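PDB 5WHM: IclR family transcriptional regulator, which probably binds DNA through an N-terminal helix-turn-helix domain and represses transcription, as an IclR-type regulator with a GAF-like C-terminal domain. Local coordinates for residues M108-M121 and Y131-M143. Numbering follows the deposited sequence.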
loop_
_atom_site.group_PDB
_atom_site.type_symbol
_atom_site.label_atom_id
_atom_site.label_comp_id
_atom_site.label_asym_id
_atom_site.label_seq_id
_atom_site.Cartn_x
_atom_site.Cartn_y
_atom_site.Cartn_z
HETATM N N MSE C 108 -10.563 19.655 -1.616
HETATM C CA MSE C 108 -9.546 19.510 -2.653
HETATM C C MSE C 108 -10.198 19.430 -4.030
HETATM O O MSE C 108 -9.646 19.899 -5.030
HETATM C CB MSE C 108 -8.689 18.258 -2.393
HETATM C CG MSE C 108 -7.760 18.409 -1.200
HETATM SE SE MSE C 108 -7.120 16.654 -0.487
HETATM C CE MSE C 108 -6.222 15.940 -2.059
ATOM N N GLN C 109 -11.375 18.800 -4.071
ATOM C CA GLN C 109 -12.093 18.683 -5.335
ATOM C C GLN C 109 -12.511 20.054 -5.861
ATOM O O GLN C 109 -12.341 20.345 -7.051
ATOM C CB GLN C 109 -13.302 17.764 -5.160
ATOM C CG GLN C 109 -14.063 17.473 -6.447
ATOM C CD GLN C 109 -13.243 16.665 -7.427
ATOM O OE1 GLN C 109 -12.983 15.492 -7.202
ATOM N NE2 GLN C 109 -12.831 17.291 -8.520
ATOM N N VAL C 110 -13.022 20.925 -4.980
ATOM C CA VAL C 110 -13.395 22.287 -5.373
ATOM C C VAL C 110 -12.197 23.037 -5.947
ATOM O O VAL C 110 -12.306 23.717 -6.975
ATOM C CB VAL C 110 -14.010 23.036 -4.172
ATOM C CG1 VAL C 110 -14.191 24.536 -4.484
ATOM C CG2 VAL C 110 -15.335 22.394 -3.772
ATOM N N LEU C 111 -11.035 22.930 -5.299
ATOM C CA LEU C 111 -9.859 23.629 -5.807
ATOM C C LEU C 111 -9.385 23.025 -7.121
ATOM O O LEU C 111 -9.065 23.753 -8.070
ATOM C CB LEU C 111 -8.740 23.610 -4.776
ATOM C CG LEU C 111 -7.452 24.292 -5.271
ATOM C CD1 LEU C 111 -7.717 25.769 -5.707
ATOM C CD2 LEU C 111 -6.365 24.223 -4.242
ATOM N N ALA C 112 -9.323 21.684 -7.187
ATOM C CA ALA C 112 -8.937 21.008 -8.423
ATOM C C ALA C 112 -9.868 21.380 -9.580
ATOM O O ALA C 112 -9.401 21.602 -10.700
ATOM C CB ALA C 112 -8.906 19.482 -8.213
ATOM N N ASP C 113 -11.186 21.442 -9.334
ATOM C CA ASP C 113 -12.126 21.813 -10.389
ATOM C C ASP C 113 -11.886 23.249 -10.834
ATOM O O ASP C 113 -11.838 23.537 -12.033
ATOM C CB ASP C 113 -13.579 21.662 -9.922
ATOM C CG ASP C 113 -14.016 20.196 -9.748
ATOM O OD1 ASP C 113 -13.293 19.249 -10.172
ATOM O OD2 ASP C 113 -15.103 20.009 -9.153
ATOM N N TYR C 114 -11.728 24.163 -9.871
ATOM C CA TYR C 114 -11.459 25.558 -10.207
ATOM C C TYR C 114 -10.159 25.708 -10.985
ATOM O O TYR C 114 -10.096 26.463 -11.964
ATOM C CB TYR C 114 -11.397 26.416 -8.949
ATOM C CG TYR C 114 -10.850 27.786 -9.272
ATOM C CD1 TYR C 114 -11.635 28.719 -9.950
ATOM C CD2 TYR C 114 -9.533 28.128 -8.962
ATOM C CE1 TYR C 114 -11.133 29.977 -10.277
ATOM C CE2 TYR C 114 -9.021 29.385 -9.294
ATOM C CZ TYR C 114 -9.832 30.296 -9.944
ATOM O OH TYR C 114 -9.332 31.524 -10.263
ATOM N N ALA C 115 -9.106 25.013 -10.560
ATOM C CA ALA C 115 -7.787 25.215 -11.145
ATOM C C ALA C 115 -7.549 24.361 -12.378
ATOM O O ALA C 115 -6.513 24.542 -13.040
ATOM C CB ALA C 115 -6.690 24.911 -10.115
ATOM N N LYS C 116 -8.449 23.411 -12.659
ATOM C CA LYS C 116 -8.277 22.407 -13.713
ATOM C C LYS C 116 -6.931 21.697 -13.581
ATOM O O LYS C 116 -6.220 21.457 -14.556
ATOM C CB LYS C 116 -8.455 23.033 -15.105
ATOM C CG LYS C 116 -9.762 23.812 -15.246
ATOM C CD LYS C 116 -10.082 24.132 -16.698
ATOM C CE LYS C 116 -11.451 24.791 -16.832
ATOM N NZ LYS C 116 -12.519 23.972 -16.185
ATOM N N ALA C 117 -6.593 21.335 -12.346
ATOM C CA ALA C 117 -5.294 20.748 -12.075
ATOM C C ALA C 117 -5.404 19.810 -10.872
ATOM O O ALA C 117 -6.333 19.906 -10.069
ATOM C CB ALA C 117 -4.247 21.832 -11.820
ATOM N N ALA C 118 -4.417 18.934 -10.727
ATOM C CA ALA C 118 -4.431 17.956 -9.640
ATOM C C ALA C 118 -4.089 18.585 -8.282
ATOM O O ALA C 118 -3.159 19.393 -8.164
ATOM C CB ALA C 118 -3.455 16.823 -9.950
ATOM N N VAL C 119 -4.849 18.209 -7.254
ATOM C CA VAL C 119 -4.606 18.618 -5.872
ATOM C C VAL C 119 -4.308 17.349 -5.075
ATOM O O VAL C 119 -5.032 16.351 -5.210
ATOM C CB VAL C 119 -5.808 19.382 -5.285
ATOM C CG1 VAL C 119 -5.609 19.751 -3.831
ATOM C CG2 VAL C 119 -6.083 20.683 -6.145
ATOM N N ALA C 120 -3.230 17.377 -4.283
ATOM C CA ALA C 120 -2.775 16.180 -3.577
ATOM C C ALA C 120 -2.522 16.504 -2.112
ATOM O O ALA C 120 -2.323 17.668 -1.725
ATOM C CB ALA C 120 -1.501 15.572 -4.215
HETATM N N MSE C 121 -2.536 15.445 -1.307
HETATM C CA MSE C 121 -2.167 15.496 0.088
HETATM C C MSE C 121 -1.009 14.491 0.321
HETATM O O MSE C 121 -1.095 13.358 -0.132
HETATM C CB MSE C 121 -3.361 15.165 0.977
HETATM C CG MSE C 121 -3.047 15.167 2.458
HETATM SE SE MSE C 121 -4.626 14.694 3.525
HETATM C CE MSE C 121 -4.950 12.824 2.952
ATOM N N TYR C 131 2.448 10.489 -1.510
ATOM C CA TYR C 131 1.070 10.928 -1.768
ATOM C C TYR C 131 0.054 10.046 -1.015
ATOM O O TYR C 131 -0.016 8.832 -1.249
ATOM C CB TYR C 131 0.811 10.863 -3.265
ATOM C CG TYR C 131 1.157 12.135 -4.036
ATOM C CD1 TYR C 131 1.918 13.149 -3.471
ATOM C CD2 TYR C 131 0.653 12.329 -5.300
ATOM C CE1 TYR C 131 2.199 14.319 -4.184
ATOM C CE2 TYR C 131 0.918 13.474 -6.009
ATOM C CZ TYR C 131 1.697 14.462 -5.457
ATOM O OH TYR C 131 1.921 15.598 -6.212
ATOM N N LEU C 132 -0.755 10.656 -0.144
ATOM C CA LEU C 132 -1.822 9.962 0.577
ATOM C C LEU C 132 -3.155 10.032 -0.150
ATOM O O LEU C 132 -4.000 9.126 0.004
ATOM C CB LEU C 132 -1.992 10.574 1.972
ATOM C CG LEU C 132 -0.675 10.845 2.709
ATOM C CD1 LEU C 132 -0.884 11.614 4.034
ATOM C CD2 LEU C 132 0.007 9.496 2.960
ATOM N N ASP C 133 -3.358 11.084 -0.939
ATOM C CA ASP C 133 -4.601 11.283 -1.657
ATOM C C ASP C 133 -4.314 12.266 -2.789
ATOM O O ASP C 133 -3.417 13.115 -2.678
ATOM C CB ASP C 133 -5.747 11.785 -0.751
ATOM C CG ASP C 133 -7.120 11.444 -1.336
ATOM O OD1 ASP C 133 -8.157 11.797 -0.750
ATOM O OD2 ASP C 133 -7.170 10.780 -2.401
ATOM N N VAL C 134 -5.013 12.075 -3.900
ATOM C CA VAL C 134 -4.881 12.889 -5.105
ATOM C C VAL C 134 -6.270 13.028 -5.695
ATOM O O VAL C 134 -6.985 12.031 -5.853
ATOM C CB VAL C 134 -3.958 12.275 -6.181
ATOM C CG1 VAL C 134 -3.771 13.273 -7.346
ATOM C CG2 VAL C 134 -2.645 11.855 -5.627
ATOM N N VAL C 135 -6.636 14.243 -6.062
ATOM C CA VAL C 135 -7.910 14.526 -6.701
ATOM C C VAL C 135 -7.618 15.333 -7.952
ATOM O O VAL C 135 -6.812 16.269 -7.914
ATOM C CB VAL C 135 -8.844 15.290 -5.746
ATOM C CG1 VAL C 135 -9.911 16.010 -6.502
ATOM C CG2 VAL C 135 -9.457 14.316 -4.743
ATOM N N GLN C 136 -8.246 14.962 -9.060
ATOM C CA GLN C 136 -8.090 15.679 -10.313
ATOM C C GLN C 136 -9.338 16.489 -10.618
ATOM O O GLN C 136 -10.466 16.056 -10.333
ATOM C CB GLN C 136 -7.808 14.714 -11.449
ATOM C CG GLN C 136 -6.529 13.996 -11.224
ATOM C CD GLN C 136 -5.606 14.059 -12.414
ATOM O OE1 GLN C 136 -4.385 13.931 -12.270
ATOM N NE2 GLN C 136 -6.180 14.238 -13.602
ATOM N N GLY C 137 -9.133 17.657 -11.211
ATOM C CA GLY C 137 -10.263 18.463 -11.615
ATOM C C GLY C 137 -11.192 17.685 -12.520
ATOM O O GLY C 137 -10.740 16.831 -13.288
ATOM N N GLU C 138 -12.496 17.930 -12.407
ATOM C CA GLU C 138 -13.433 17.428 -13.403
ATOM C C GLU C 138 -12.962 17.847 -14.792
ATOM O O GLU C 138 -12.638 19.016 -15.021
ATOM C CB GLU C 138 -14.834 17.974 -13.116
ATOM C CG GLU C 138 -15.957 17.301 -13.893
ATOM C CD GLU C 138 -17.330 17.773 -13.449
ATOM O OE1 GLU C 138 -17.425 18.895 -12.897
ATOM O OE2 GLU C 138 -18.312 17.020 -13.647
ATOM N N GLY C 139 -12.872 16.880 -15.705
ATOM C CA GLY C 139 -12.356 17.171 -17.035
ATOM C C GLY C 139 -10.887 17.539 -17.073
ATOM O O GLY C 139 -10.475 18.346 -17.915
ATOM N N ASN C 140 -10.084 16.979 -16.172
ATOM C CA ASN C 140 -8.638 17.147 -16.192
ATOM C C ASN C 140 -8.021 15.877 -16.772
ATOM O O ASN C 140 -8.289 14.770 -16.289
ATOM C CB ASN C 140 -8.108 17.446 -14.782
ATOM C CG ASN C 140 -6.599 17.651 -14.743
ATOM O OD1 ASN C 140 -5.984 17.958 -15.760
ATOM N ND2 ASN C 140 -5.995 17.467 -13.562
HETATM N N MSE C 141 -7.227 16.035 -17.831
HETATM C CA MSE C 141 -6.709 14.893 -18.583
HETATM C C MSE C 141 -5.221 14.671 -18.334
HETATM O O MSE C 141 -4.520 14.095 -19.166
HETATM C CB MSE C 141 -6.955 15.090 -20.079
HETATM C CG MSE C 141 -8.309 15.693 -20.413
HETATM SE SE MSE C 141 -9.768 14.399 -20.432
HETATM C CE MSE C 141 -10.430 14.734 -22.244
ATOM N N THR C 142 -4.740 15.156 -17.194
ATOM C CA THR C 142 -3.385 14.859 -16.751
ATOM C C THR C 142 -3.376 13.485 -16.088
ATOM O O THR C 142 -4.285 13.154 -15.321
ATOM C CB THR C 142 -2.887 15.933 -15.775
ATOM O OG1 THR C 142 -3.182 17.239 -16.297
ATOM C CG2 THR C 142 -1.379 15.814 -15.545
HETATM N N MSE C 143 -2.369 12.675 -16.412
HETATM C CA MSE C 143 -2.149 11.371 -15.777
HETATM C C MSE C 143 -2.076 11.511 -14.244
HETATM O O MSE C 143 -1.323 12.335 -13.725
HETATM C CB MSE C 143 -0.867 10.753 -16.344
HETATM C CG MSE C 143 -0.489 9.383 -15.820
HETATM SE SE MSE C 143 1.461 9.172 -15.877
HETATM C CE MSE C 143 1.861 9.445 -13.970
#
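Ala120 sets its CB over one face of the Tyr131 ring, a CH-pi contact 3.7 Å from CB to the ring centroid and displaced toward the rim; the Tyr131 hydroxyl is hydrogen-bonded to Asn234. Another flat group, the Asp113 carboxylate, is approached on both faces: Gln109 NE2 and Glu138 N reach its OD1 from opposite sides of the plane. Both groups belong to the GAF-like C-terminal domain, where helix 101-115 runs into a beta hairpin, strands 118-125 and 128-135, with strand 128-135 lying between strand 150-152 and strand 118-125 in the antiparallel sheet. Val119 and Val135 form a hydrogen-bonded antiparallel pair, Val119 N to Val135 O and Val135 N to Val119 O both 2.8 Å. At the next hydrogen-bonded position Leu132 and Asp133 both face Met121, a classic beta bulge. Met121 O takes a 2.7 Å bond from Leu132 N and a weak one from Asp133 N. The extended Met121 chain bends only at its last torsion (chi3 65°), which lays CE against the CB atoms of Leu132 and Asp133. Asp133 makes salt bridges through OD1 to Arg101 and through OD2 to Arg145 of the second subunit, so this end of the hairpin also meets the dimer partner.

The helix covers the Val135 side of the hairpin. Ala112 CB lies 4.0 Å from Val135 CG1, and the Gln109 side chain crosses Val135 at about a right angle. A bend at chi2 (66°) turns the Gln109 amide so that NE2 donates to Gln136 O at 3.2 Å, from above the carbonyl plane. Beyond Val135 the chain passes close by the C-terminal end of the helix, bringing Gly137 CA to 3.4 Å from Ala112 O, and enters a type II turn, Gly137 to Asn140. At its start Glu138 N gives Asp113 OD1 a nearly straight 2.7 Å hydrogen bond, on the anti side but tilted out of the carboxylate plane.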